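Local coordinates for protein peroxiredoxin PRX1, mitochondrial (Saccharomyces cerevisiae, PDB 5YKJ) that probably reduces peroxides in mitochondria as a 1-Cys peroxiredoxin, its oxidised thiol being resolved through the glutathione and thioredoxin systems, at residues L65-H76 and F94-A105. Numbering follows the deposited sequence.
Sequences LIGLSVEDVESH and FPIIGDTFRNVA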
loop_
_atom_site.group_PDB
_atom_site.type_symbol
_atom_site.label_atom_id
_atom_site.label_comp_id
_atom_site.label_asym_id
_atom_site.label_seq_id
_atom_site.Cartn_x
_atom_site.Cartn_y
_atom_site.Cartn_z
ATOM N N LEU A 65 -5.253 -4.311 -4.387
ATOM C CA LEU A 65 -3.837 -4.470 -4.512
ATOM C C LEU A 65 -3.425 -4.286 -5.959
ATOM O O LEU A 65 -4.149 -4.523 -6.853
ATOM C CB LEU A 65 -3.396 -5.858 -4.015
ATOM C CG LEU A 65 -3.719 -6.205 -2.584
ATOM C CD1 LEU A 65 -3.597 -7.680 -2.321
ATOM C CD2 LEU A 65 -2.739 -5.506 -1.693
ATOM N N ILE A 66 -2.221 -3.786 -6.118
ATOM C CA ILE A 66 -1.613 -3.633 -7.425
ATOM C C ILE A 66 -0.085 -3.621 -7.302
ATOM O O ILE A 66 0.453 -2.916 -6.558
ATOM C CB ILE A 66 -2.157 -2.444 -8.212
ATOM C CG1 ILE A 66 -1.607 -2.453 -9.603
ATOM C CG2 ILE A 66 -1.882 -1.146 -7.497
ATOM C CD1 ILE A 66 -2.473 -1.692 -10.570
ATOM N N GLY A 67 0.513 -4.467 -8.077
ATOM C CA GLY A 67 1.903 -4.614 -8.047
ATOM C C GLY A 67 2.664 -3.881 -9.208
ATOM O O GLY A 67 2.045 -3.646 -10.206
ATOM N N LEU A 68 3.906 -3.357 -9.121
ATOM C CA LEU A 68 4.610 -2.780 -10.179
ATOM C C LEU A 68 5.943 -3.474 -10.119
ATOM O O LEU A 68 6.545 -3.624 -9.157
ATOM C CB LEU A 68 4.787 -1.271 -9.923
ATOM C CG LEU A 68 5.612 -0.467 -10.909
ATOM C CD1 LEU A 68 5.331 0.994 -10.721
ATOM C CD2 LEU A 68 7.087 -0.687 -10.645
ATOM N N SER A 69 6.408 -3.822 -11.316
ATOM C CA SER A 69 7.705 -4.422 -11.520
ATOM C C SER A 69 8.250 -3.939 -12.878
ATOM O O SER A 69 7.507 -3.864 -13.796
ATOM C CB SER A 69 7.672 -5.923 -11.464
ATOM O OG SER A 69 8.940 -6.398 -11.615
ATOM N N VAL A 70 9.556 -3.653 -12.966
ATOM C CA VAL A 70 10.130 -3.196 -14.174
ATOM C C VAL A 70 10.511 -4.202 -15.198
ATOM O O VAL A 70 11.624 -4.404 -15.451
ATOM C CB VAL A 70 11.316 -2.274 -13.830
ATOM C CG1 VAL A 70 11.856 -1.584 -15.060
ATOM C CG2 VAL A 70 10.907 -1.290 -12.781
ATOM N N GLU A 71 9.491 -4.791 -15.768
ATOM C CA GLU A 71 9.575 -5.753 -16.840
ATOM C C GLU A 71 8.268 -5.697 -17.631
ATOM O O GLU A 71 7.376 -5.074 -17.252
ATOM C CB GLU A 71 9.817 -7.199 -16.342
ATOM C CG GLU A 71 10.925 -7.346 -15.361
ATOM C CD GLU A 71 11.760 -8.605 -15.522
ATOM O OE1 GLU A 71 12.573 -8.923 -14.677
ATOM O OE2 GLU A 71 11.553 -9.310 -16.498
ATOM N N ASP A 72 8.243 -6.369 -18.762
ATOM C CA ASP A 72 7.055 -6.414 -19.584
ATOM C C ASP A 72 5.976 -7.359 -19.050
ATOM O O ASP A 72 6.226 -8.125 -18.211
ATOM C CB ASP A 72 7.396 -6.645 -21.071
ATOM C CG ASP A 72 8.025 -7.990 -21.350
ATOM O OD1 ASP A 72 7.801 -8.954 -20.695
ATOM O OD2 ASP A 72 8.785 -8.022 -22.295
ATOM N N VAL A 73 4.769 -7.237 -19.550
ATOM C CA VAL A 73 3.662 -8.039 -19.116
ATOM C C VAL A 73 3.906 -9.513 -19.388
ATOM O O VAL A 73 3.562 -10.322 -18.617
ATOM C CB VAL A 73 2.368 -7.562 -19.764
ATOM C CG1 VAL A 73 1.243 -8.495 -19.440
ATOM C CG2 VAL A 73 1.992 -6.194 -19.217
ATOM N N GLU A 74 4.522 -9.804 -20.505
ATOM C CA GLU A 74 4.787 -11.186 -20.809
ATOM C C GLU A 74 5.649 -11.807 -19.730
ATOM O O GLU A 74 5.403 -12.894 -19.305
ATOM C CB GLU A 74 5.458 -11.314 -22.164
ATOM C CG GLU A 74 6.110 -12.632 -22.409
ATOM C CD GLU A 74 6.409 -12.917 -23.862
ATOM O OE1 GLU A 74 6.351 -11.996 -24.692
ATOM O OE2 GLU A 74 6.679 -14.098 -24.147
ATOM N N SER A 75 6.640 -11.081 -19.280
ATOM C CA SER A 75 7.471 -11.581 -18.218
ATOM C C SER A 75 6.654 -11.746 -16.933
ATOM O O SER A 75 6.726 -12.731 -16.284
ATOM C CB SER A 75 8.683 -10.685 -18.036
ATOM O OG SER A 75 9.342 -11.022 -16.859
ATOM N N HIS A 76 5.819 -10.769 -16.638
ATOM C CA HIS A 76 4.996 -10.830 -15.442
ATOM C C HIS A 76 4.054 -12.027 -15.462
ATOM O O HIS A 76 3.809 -12.577 -14.457
ATOM C CB HIS A 76 4.157 -9.569 -15.258
ATOM C CG HIS A 76 4.946 -8.345 -14.987
ATOM N ND1 HIS A 76 6.293 -8.354 -14.780
ATOM C CD2 HIS A 76 4.555 -7.061 -14.886
ATOM C CE1 HIS A 76 6.698 -7.113 -14.588
ATOM N NE2 HIS A 76 5.664 -6.319 -14.633
ATOM N N PHE A 94 -4.920 -9.715 -8.583
ATOM C CA PHE A 94 -4.620 -8.335 -8.793
ATOM C C PHE A 94 -3.610 -8.253 -9.916
ATOM O O PHE A 94 -2.962 -9.142 -10.247
ATOM C CB PHE A 94 -4.085 -7.685 -7.504
ATOM C CG PHE A 94 -2.988 -8.458 -6.838
ATOM C CD1 PHE A 94 -1.717 -8.395 -7.324
ATOM C CD2 PHE A 94 -3.211 -9.216 -5.719
ATOM C CE1 PHE A 94 -0.708 -9.104 -6.736
ATOM C CE2 PHE A 94 -2.187 -9.881 -5.103
ATOM C CZ PHE A 94 -0.943 -9.851 -5.626
ATOM N N PRO A 95 -3.576 -7.060 -10.490
ATOM C CA PRO A 95 -2.652 -6.825 -11.571
ATOM C C PRO A 95 -1.222 -6.556 -11.146
ATOM O O PRO A 95 -0.993 -6.131 -10.078
ATOM C CB PRO A 95 -3.145 -5.522 -12.208
ATOM C CG PRO A 95 -4.319 -5.077 -11.451
ATOM C CD PRO A 95 -4.358 -5.847 -10.203
ATOM N N ILE A 96 -0.331 -6.823 -12.068
ATOM C CA ILE A 96 1.041 -6.449 -11.941
ATOM C C ILE A 96 1.302 -5.580 -13.188
ATOM O O ILE A 96 1.076 -6.005 -14.255
ATOM C CB ILE A 96 2.043 -7.609 -11.890
ATOM C CG1 ILE A 96 1.626 -8.604 -10.807
ATOM C CG2 ILE A 96 3.423 -7.072 -11.572
ATOM C CD1 ILE A 96 2.611 -9.690 -10.563
ATOM N N ILE A 97 1.758 -4.349 -12.963
ATOM C CA ILE A 97 2.020 -3.421 -14.021
ATOM C C ILE A 97 3.334 -3.717 -14.764
ATOM O O ILE A 97 4.324 -3.879 -14.178
ATOM C CB ILE A 97 2.106 -1.982 -13.441
ATOM C CG1 ILE A 97 0.782 -1.555 -12.788
ATOM C CG2 ILE A 97 2.610 -0.988 -14.482
ATOM C CD1 ILE A 97 0.949 -0.487 -11.714
ATOM N N GLY A 98 3.258 -3.763 -16.084
ATOM C CA GLY A 98 4.442 -3.971 -16.873
ATOM C C GLY A 98 5.103 -2.641 -17.184
ATOM O O GLY A 98 4.807 -1.999 -18.116
ATOM N N ASP A 99 6.001 -2.241 -16.335
ATOM C CA ASP A 99 6.696 -0.986 -16.450
ATOM C C ASP A 99 8.068 -1.176 -17.072
ATOM O O ASP A 99 9.061 -0.893 -16.521
ATOM C CB ASP A 99 6.803 -0.380 -15.054
ATOM C CG ASP A 99 7.076 1.112 -15.071
ATOM O OD1 ASP A 99 6.683 1.730 -15.988
ATOM O OD2 ASP A 99 7.660 1.582 -14.128
ATOM N N THR A 100 8.034 -1.625 -18.307
ATOM C CA THR A 100 9.180 -2.044 -19.018
ATOM C C THR A 100 10.287 -0.987 -19.085
ATOM O O THR A 100 11.407 -1.305 -19.019
ATOM C CB THR A 100 8.741 -2.330 -20.465
ATOM O OG1 THR A 100 7.582 -3.165 -20.484
ATOM C CG2 THR A 100 9.843 -2.888 -21.242
ATOM N N PHE A 101 9.895 0.271 -19.230
ATOM C CA PHE A 101 10.818 1.399 -19.376
ATOM C C PHE A 101 10.905 2.354 -18.165
ATOM O O PHE A 101 11.361 3.433 -18.286
ATOM C CB PHE A 101 10.583 2.172 -20.706
ATOM C CG PHE A 101 10.641 1.290 -21.948
ATOM C CD1 PHE A 101 11.812 0.956 -22.493
ATOM C CD2 PHE A 101 9.528 0.817 -22.532
ATOM C CE1 PHE A 101 11.898 0.165 -23.628
ATOM C CE2 PHE A 101 9.588 0.008 -23.650
ATOM C CZ PHE A 101 10.784 -0.309 -24.171
ATOM N N ARG A 102 10.404 1.888 -17.048
ATOM C CA ARG A 102 10.433 2.590 -15.789
ATOM C C ARG A 102 9.612 3.864 -15.777
ATOM O O ARG A 102 9.808 4.661 -14.929
ATOM C CB ARG A 102 11.867 2.989 -15.361
ATOM C CG ARG A 102 12.953 2.011 -15.472
ATOM C CD ARG A 102 14.285 2.756 -15.543
ATOM N NE ARG A 102 15.299 1.815 -15.888
ATOM C CZ ARG A 102 16.471 1.660 -15.330
ATOM N NH1 ARG A 102 16.902 2.435 -14.377
ATOM N NH2 ARG A 102 17.199 0.701 -15.787
ATOM N N ASN A 103 8.703 3.998 -16.711
ATOM C CA ASN A 103 7.931 5.210 -16.772
ATOM C C ASN A 103 7.049 5.464 -15.515
ATOM O O ASN A 103 6.955 6.548 -15.045
ATOM C CB ASN A 103 7.061 5.246 -18.070
ATOM C CG ASN A 103 7.869 5.054 -19.337
ATOM O OD1 ASN A 103 8.812 5.666 -19.536
ATOM N ND2 ASN A 103 7.454 4.181 -20.142
ATOM N N VAL A 104 6.373 4.421 -15.060
ATOM C CA VAL A 104 5.522 4.532 -13.881
ATOM C C VAL A 104 6.358 4.702 -12.591
ATOM O O VAL A 104 6.034 5.427 -11.749
ATOM C CB VAL A 104 4.485 3.384 -13.746
ATOM C CG1 VAL A 104 3.598 3.515 -12.504
ATOM C CG2 VAL A 104 3.655 3.280 -14.999
ATOM N N ALA A 105 7.468 3.991 -12.540
ATOM C CA ALA A 105 8.362 4.112 -11.409
ATOM C C ALA A 105 8.882 5.536 -11.280
ATOM O O ALA A 105 9.015 6.037 -10.251
ATOM C CB ALA A 105 9.539 3.163 -11.585
HETATM O O HOH W 1 12.640 -3.755 -18.299
#
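Gly-67 ties strand 63-69 to the parallel strand 96-98. Its N donates to Pro-95 O at 3.0 Å, and its O accepts from Ile-97 N at 2.9 Å. Both bonds are nearly straight. Beyond them the strands part, and Asp-99 N reaches Ser-69 O only weakly. His-76 reaches into this split: NE2 donates to Ile-97 O (2.8 Å), which lies close to the ring plane, and weakly to Ser-69 O. The packing here is tight. With CG anti to its carbonyl carbon (chi1 -66°), His-76 turns one ring face to Ile-96 CG2, 3.9 Å from the centroid. ND1 is hydrogen-bonded to Asp-39 OD2, and bonds at both nitrogens help fix the ring's rotation. Replacing the imidazole with an alanine is likely to leave Ile-97 O and Asp-39 without these bonds and open a gap beside Ile-96. Ile-66 CD1 packs against Ile-97 CD1 at 3.8 Å. Asp-99 holds the start of helix 103-107, its two carboxylate oxygens accepting from Val-104 N and Ala-105 N. The turn side is looser. There a water donates to both Val-70 O and Thr-100 O, and Asp-72 and Thr-100 are partly exposed. The arrangement is typical of a beta-alpha-beta unit, here ending in the outermost strand of this chain's thioredoxin-like sheet.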